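Local coordinates for putative retaining b-glycosidase (Saccharophagus degradans, PDB 5A95), which probably hydrolyses mixed-linkage beta-glucans as a retaining family 5 glycoside hydrolase, at residues R103-G115 with Q151-E163. The protein carries 1 engineered substitution. Sequence-based numbering, arbitrary orientation.
Sequences RLPIHPVSWRKLG and QYQHPMYDTTIKE. With BGC (beta-D-glucopyranose), chain D.
One wall of the glucan-binding pocket is built where His107 and Tyr157 stand side by side, pointing the same way, at the mouth of a (beta/alpha)8 barrel of glycoside hydrolase family 5. Both hydrogen-bond to O6 of one beta-D-glucopyranose, at 2.7 Å from His107 NE2 and 2.7 Å from Tyr157 OH. Imidazole suits its place because it has two nitrogens: ND1 donates to Pro105 O, which lies in the ring plane and fixes the ring's rotation, leaving NE2 to face the sugar. Met156 lays CG over the centre of the Tyr157 ring and brings SD to the imidazole edge; its bend at chi3 (77°) turns CE back over one face of the His154 ring, toward its rim. Beneath the pocket, Val109 N gives a hydrogen bond to Met156 O, while Val109 CG1 packs on Met156 CB at 3.8 Å. Pro108 fits the first turn of helix 108-114, needing no N-H there, and sets CB 3.2 Å from Asp158 O. That same oxygen is gripped end-on by Arg112, with NH1 and NH2 approaching from one face of the carbonyl plane. Arg112 NH1 also donates to the syn lone pair of Glu163 OE2 (2.9 Å, 157°) in a salt bridge whose flat groups are nearly coplanar. Thr159 OG1 donates to the anti lone pair of Glu163 OE1 at 2.6 Å, fixing the carboxylate's turn. Replacing Glu163 with an alanine would probably leave the Arg112 charge without its carboxylate mate and Thr159 OG1 without this partner. The Asp158 carboxylate forms a salt bridge to Lys162 of a neighbouring subunit, so the loop also takes part in the trimer interface. Polar and charged bonds thus join the loop to helix 108-114, which probably keeps Tyr157 beside His107, the two meeting the same sugar O6.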
loop_
_atom_site.group_PDB
_atom_site.type_symbol
_atom_site.label_atom_id
_atom_site.label_comp_id
_atom_site.label_asym_id
_atom_site.label_seq_id
_atom_site.Cartn_x
_atom_site.Cartn_y
_atom_site.Cartn_z
ATOM N N ARG A 103 -9.033 1.309 28.923
ATOM C CA ARG A 103 -8.698 1.516 27.507
ATOM C C ARG A 103 -7.306 0.951 27.240
ATOM O O ARG A 103 -6.350 1.265 27.968
ATOM C CB ARG A 103 -8.746 2.986 27.150
ATOM C CG ARG A 103 -8.381 3.334 25.711
ATOM C CD ARG A 103 -8.711 4.783 25.460
ATOM N NE ARG A 103 -8.474 5.323 24.127
ATOM C CZ ARG A 103 -7.458 6.099 23.753
ATOM N NH1 ARG A 103 -6.384 6.249 24.519
ATOM N NH2 ARG A 103 -7.506 6.731 22.578
ATOM N N LEU A 104 -7.207 0.123 26.204
ATOM C CA LEU A 104 -5.958 -0.515 25.786
ATOM C C LEU A 104 -5.455 0.196 24.529
ATOM O O LEU A 104 -6.079 0.057 23.485
ATOM C CB LEU A 104 -6.193 -1.999 25.470
ATOM C CG LEU A 104 -6.743 -2.910 26.569
ATOM C CD1 LEU A 104 -6.786 -4.361 26.073
ATOM C CD2 LEU A 104 -5.899 -2.803 27.822
ATOM N N PRO A 105 -4.346 0.951 24.625
ATOM C CA PRO A 105 -3.841 1.690 23.469
ATOM C C PRO A 105 -2.888 0.809 22.680
ATOM O O PRO A 105 -1.676 0.776 22.955
ATOM C CB PRO A 105 -3.129 2.884 24.107
ATOM C CG PRO A 105 -2.615 2.361 25.399
ATOM C CD PRO A 105 -3.625 1.333 25.869
ATOM N N ILE A 106 -3.427 0.116 21.681
ATOM C CA ILE A 106 -2.682 -0.855 20.903
ATOM C C ILE A 106 -1.870 -0.136 19.856
ATOM O O ILE A 106 -2.411 0.408 18.902
ATOM C CB ILE A 106 -3.631 -1.895 20.301
ATOM C CG1 ILE A 106 -4.341 -2.634 21.443
ATOM C CG2 ILE A 106 -2.889 -2.857 19.370
ATOM C CD1 ILE A 106 -5.648 -3.292 21.092
ATOM N N HIS A 107 -0.560 -0.080 20.062
ATOM C CA HIS A 107 0.305 0.641 19.151
ATOM C C HIS A 107 0.634 -0.229 17.940
ATOM O O HIS A 107 1.047 -1.370 18.101
ATOM C CB HIS A 107 1.599 1.053 19.837
ATOM C CG HIS A 107 1.429 2.181 20.797
ATOM N ND1 HIS A 107 0.497 2.183 21.809
ATOM C CD2 HIS A 107 2.084 3.362 20.893
ATOM C CE1 HIS A 107 0.610 3.306 22.503
ATOM N NE2 HIS A 107 1.566 4.041 21.960
ATOM N N PRO A 108 0.533 0.317 16.720
ATOM C CA PRO A 108 0.820 -0.533 15.559
ATOM C C PRO A 108 2.209 -1.174 15.578
ATOM O O PRO A 108 2.379 -2.307 15.128
ATOM C CB PRO A 108 0.658 0.446 14.372
ATOM C CG PRO A 108 -0.428 1.384 14.838
ATOM C CD PRO A 108 -0.104 1.584 16.322
ATOM N N VAL A 109 3.224 -0.452 16.058
ATOM C CA VAL A 109 4.576 -1.032 16.062
ATOM C C VAL A 109 4.618 -2.273 16.962
ATOM O O VAL A 109 5.372 -3.197 16.706
ATOM C CB VAL A 109 5.630 0.014 16.489
ATOM C CG1 VAL A 109 5.486 0.397 17.948
ATOM C CG2 VAL A 109 7.059 -0.456 16.165
ATOM N N SER A 110 3.839 -2.260 18.030
ATOM C CA SER A 110 3.755 -3.364 19.005
ATOM C C SER A 110 2.940 -4.543 18.459
ATOM O O SER A 110 3.306 -5.708 18.666
ATOM C CB SER A 110 3.147 -2.825 20.300
ATOM O OG SER A 110 3.211 -3.790 21.314
ATOM N N TRP A 111 1.851 -4.235 17.761
ATOM C CA TRP A 111 1.084 -5.199 17.000
ATOM C C TRP A 111 2.044 -5.972 16.098
ATOM O O TRP A 111 2.014 -7.207 16.050
ATOM C CB TRP A 111 -0.001 -4.450 16.211
ATOM C CG TRP A 111 -0.874 -5.248 15.322
ATOM C CD1 TRP A 111 -0.892 -5.214 13.950
ATOM C CD2 TRP A 111 -1.944 -6.118 15.702
ATOM N NE1 TRP A 111 -1.881 -6.008 13.457
ATOM C CE2 TRP A 111 -2.543 -6.584 14.509
ATOM C CE3 TRP A 111 -2.460 -6.544 16.922
ATOM C CZ2 TRP A 111 -3.614 -7.477 14.512
ATOM C CZ3 TRP A 111 -3.545 -7.405 16.909
ATOM C CH2 TRP A 111 -4.092 -7.875 15.731
ATOM N N ARG A 112 2.886 -5.255 15.359
ATOM C CA ARG A 112 3.846 -5.923 14.478
ATOM C C ARG A 112 4.915 -6.690 15.260
ATOM O O ARG A 112 5.279 -7.794 14.883
ATOM C CB ARG A 112 4.499 -4.925 13.517
ATOM C CG ARG A 112 3.561 -4.399 12.452
ATOM C CD ARG A 112 4.267 -3.482 11.480
ATOM N NE ARG A 112 4.724 -2.229 12.067
ATOM C CZ ARG A 112 3.971 -1.146 12.218
ATOM N NH1 ARG A 112 2.693 -1.188 11.888
ATOM N NH2 ARG A 112 4.471 -0.036 12.733
ATOM N N LYS A 113 5.436 -6.101 16.347
ATOM C CA LYS A 113 6.542 -6.715 17.072
ATOM C C LYS A 113 6.143 -8.032 17.724
ATOM O O LYS A 113 6.861 -9.035 17.609
ATOM C CB LYS A 113 7.119 -5.738 18.105
ATOM C CG LYS A 113 8.380 -6.254 18.783
ATOM C CD LYS A 113 9.042 -5.211 19.663
ATOM C CE LYS A 113 10.414 -5.674 20.148
ATOM N NZ LYS A 113 11.026 -4.643 21.033
ATOM N N LEU A 114 5.029 -8.018 18.448
ATOM C CA LEU A 114 4.508 -9.251 19.031
ATOM C C LEU A 114 3.918 -10.169 17.972
ATOM O O LEU A 114 3.997 -11.395 18.080
ATOM C CB LEU A 114 3.463 -8.955 20.101
ATOM C CG LEU A 114 3.983 -8.300 21.364
ATOM C CD1 LEU A 114 2.821 -7.910 22.296
ATOM C CD2 LEU A 114 4.925 -9.287 22.039
ATOM N N GLY A 115 3.346 -9.557 16.943
ATOM C CA GLY A 115 2.609 -10.261 15.918
ATOM C C GLY A 115 1.142 -10.398 16.285
ATOM O O GLY A 115 0.812 -10.542 17.466
ATOM N N GLN A 151 0.632 8.763 6.740
ATOM C CA GLN A 151 1.733 9.549 7.291
ATOM C C GLN A 151 1.411 9.876 8.752
ATOM O O GLN A 151 0.280 10.215 9.078
ATOM C CB GLN A 151 1.955 10.873 6.524
ATOM C CG GLN A 151 2.112 10.722 5.035
ATOM C CD GLN A 151 3.360 9.977 4.629
ATOM O OE1 GLN A 151 4.484 10.427 4.888
ATOM N NE2 GLN A 151 3.194 8.862 3.956
ATOM N N TYR A 152 2.425 9.811 9.621
ATOM C CA TYR A 152 2.205 9.793 11.072
ATOM C C TYR A 152 3.144 10.678 11.849
ATOM O O TYR A 152 4.226 11.095 11.367
ATOM C CB TYR A 152 2.259 8.335 11.610
ATOM C CG TYR A 152 1.341 7.448 10.809
ATOM C CD1 TYR A 152 -0.016 7.391 11.063
ATOM C CD2 TYR A 152 1.829 6.722 9.752
ATOM C CE1 TYR A 152 -0.872 6.668 10.262
ATOM C CE2 TYR A 152 0.998 5.986 8.942
ATOM C CZ TYR A 152 -0.363 5.923 9.216
ATOM O OH TYR A 152 -1.191 5.205 8.391
ATOM N N GLN A 153 2.794 10.901 13.107
ATOM C CA GLN A 153 3.590 11.713 13.986
ATOM C C GLN A 153 4.950 11.082 14.316
ATOM O O GLN A 153 5.929 11.804 14.538
ATOM C CB GLN A 153 2.792 12.045 15.257
ATOM C CG GLN A 153 3.565 12.891 16.264
ATOM C CD GLN A 153 2.679 13.349 17.370
ATOM O OE1 GLN A 153 1.768 14.119 17.122
ATOM N NE2 GLN A 153 2.976 12.917 18.585
ATOM N N HIS A 154 5.012 9.766 14.416
ATOM C CA HIS A 154 6.195 9.049 14.863
ATOM C C HIS A 154 6.081 7.625 14.372
ATOM O O HIS A 154 4.962 7.085 14.280
ATOM C CB HIS A 154 6.258 9.109 16.407
ATOM C CG HIS A 154 7.474 8.489 17.026
ATOM N ND1 HIS A 154 7.682 7.134 17.100
ATOM C CD2 HIS A 154 8.536 9.059 17.639
ATOM C CE1 HIS A 154 8.838 6.892 17.697
ATOM N NE2 HIS A 154 9.373 8.051 18.044
ATOM N N PRO A 155 7.224 6.965 14.110
ATOM C CA PRO A 155 7.158 5.565 13.631
ATOM C C PRO A 155 6.460 4.548 14.535
ATOM O O PRO A 155 5.946 3.542 14.053
ATOM C CB PRO A 155 8.628 5.208 13.368
ATOM C CG PRO A 155 9.320 6.521 13.177
ATOM C CD PRO A 155 8.588 7.525 14.013
ATOM N N MET A 156 6.356 4.818 15.833
ATOM C CA MET A 156 5.651 3.870 16.688
ATOM C C MET A 156 4.158 3.763 16.317
ATOM O O MET A 156 3.500 2.751 16.629
ATOM C CB MET A 156 5.819 4.193 18.170
ATOM C CG MET A 156 5.148 5.483 18.638
ATOM S SD MET A 156 5.321 5.725 20.430
ATOM C CE MET A 156 7.001 6.280 20.519
ATOM N N TYR A 157 3.656 4.794 15.639
ATOM C CA TYR A 157 2.298 4.878 15.213
ATOM C C TYR A 157 2.075 4.461 13.762
ATOM O O TYR A 157 0.946 4.471 13.261
ATOM C CB TYR A 157 1.811 6.319 15.384
ATOM C CG TYR A 157 2.029 6.838 16.786
ATOM C CD1 TYR A 157 1.523 6.171 17.897
ATOM C CD2 TYR A 157 2.738 7.994 16.996
ATOM C CE1 TYR A 157 1.779 6.649 19.186
ATOM C CE2 TYR A 157 2.979 8.492 18.268
ATOM C CZ TYR A 157 2.507 7.812 19.373
ATOM O OH TYR A 157 2.758 8.280 20.646
ATOM N N ASP A 158 3.139 4.116 13.052
ATOM C CA ASP A 158 3.065 3.885 11.613
ATOM C C ASP A 158 2.170 2.701 11.282
ATOM O O ASP A 158 2.270 1.647 11.890
ATOM C CB ASP A 158 4.472 3.616 11.054
ATOM C CG ASP A 158 4.507 3.574 9.542
ATOM O OD1 ASP A 158 4.013 4.511 8.935
ATOM O OD2 ASP A 158 5.047 2.651 8.946
ATOM N N THR A 159 1.304 2.906 10.289
ATOM C CA THR A 159 0.394 1.887 9.854
ATOM C C THR A 159 0.002 2.155 8.411
ATOM O O THR A 159 0.510 3.088 7.770
ATOM C CB THR A 159 -0.827 1.749 10.823
ATOM O OG1 THR A 159 -1.629 0.610 10.455
ATOM C CG2 THR A 159 -1.705 3.000 10.874
ATOM N N THR A 160 -0.862 1.312 7.882
ATOM C CA THR A 160 -1.415 1.475 6.544
ATOM C C THR A 160 -2.917 1.262 6.640
ATOM O O THR A 160 -3.430 0.716 7.623
ATOM C CB THR A 160 -0.854 0.437 5.557
ATOM O OG1 THR A 160 -1.212 -0.882 6.002
ATOM C CG2 THR A 160 0.645 0.555 5.402
ATOM N N ILE A 161 -3.632 1.670 5.610
ATOM C CA ILE A 161 -5.064 1.367 5.567
ATOM C C ILE A 161 -5.267 -0.152 5.600
ATOM O O ILE A 161 -6.132 -0.654 6.290
ATOM C CB ILE A 161 -5.746 2.035 4.353
ATOM C CG1 ILE A 161 -5.650 3.552 4.470
ATOM C CG2 ILE A 161 -7.199 1.597 4.278
ATOM C CD1 ILE A 161 -6.140 4.320 3.272
ATOM N N LYS A 162 -4.463 -0.896 4.853
ATOM C CA LYS A 162 -4.566 -2.338 4.839
ATOM C C LYS A 162 -4.416 -2.965 6.216
ATOM O O LYS A 162 -5.203 -3.819 6.618
ATOM C CB LYS A 162 -3.554 -2.946 3.874
ATOM C CG LYS A 162 -3.556 -4.477 3.843
ATOM C CD LYS A 162 -2.449 -5.033 2.941
ATOM C CE LYS A 162 -2.443 -6.550 2.988
ATOM N NZ LYS A 162 -1.428 -7.224 2.172
ATOM N N GLU A 163 -3.409 -2.515 6.943
ATOM C CA GLU A 163 -3.103 -3.060 8.258
ATOM C C GLU A 163 -4.183 -2.662 9.257
ATOM O O GLU A 163 -4.546 -3.453 10.130
ATOM C CB GLU A 163 -1.738 -2.584 8.756
ATOM C CG GLU A 163 -1.348 -3.074 10.139
ATOM C CD GLU A 163 -0.026 -2.518 10.603
ATOM O OE1 GLU A 163 0.103 -1.280 10.583
ATOM O OE2 GLU A 163 0.863 -3.296 10.985
HETATM C C2 BGC D . 3.579 9.406 26.516
HETATM C C3 BGC D . 4.938 8.870 26.102
HETATM C C4 BGC D . 4.805 7.545 25.384
HETATM C C5 BGC D . 3.796 7.646 24.241
HETATM C C6 BGC D . 3.441 6.315 23.630
HETATM C C1 BGC D . 2.729 9.488 25.260
HETATM O O2 BGC D . 3.787 10.688 27.104
HETATM O O3 BGC D . 5.726 8.674 27.283
HETATM O O4 BGC D . 6.072 7.186 24.841
HETATM O O5 BGC D . 2.579 8.187 24.723
HETATM O O6 BGC D . 2.477 6.505 22.599
HETATM O O HOH W 1 -3.141 -5.910 10.815
HETATM O O HOH W 2 7.127 1.416 12.847
#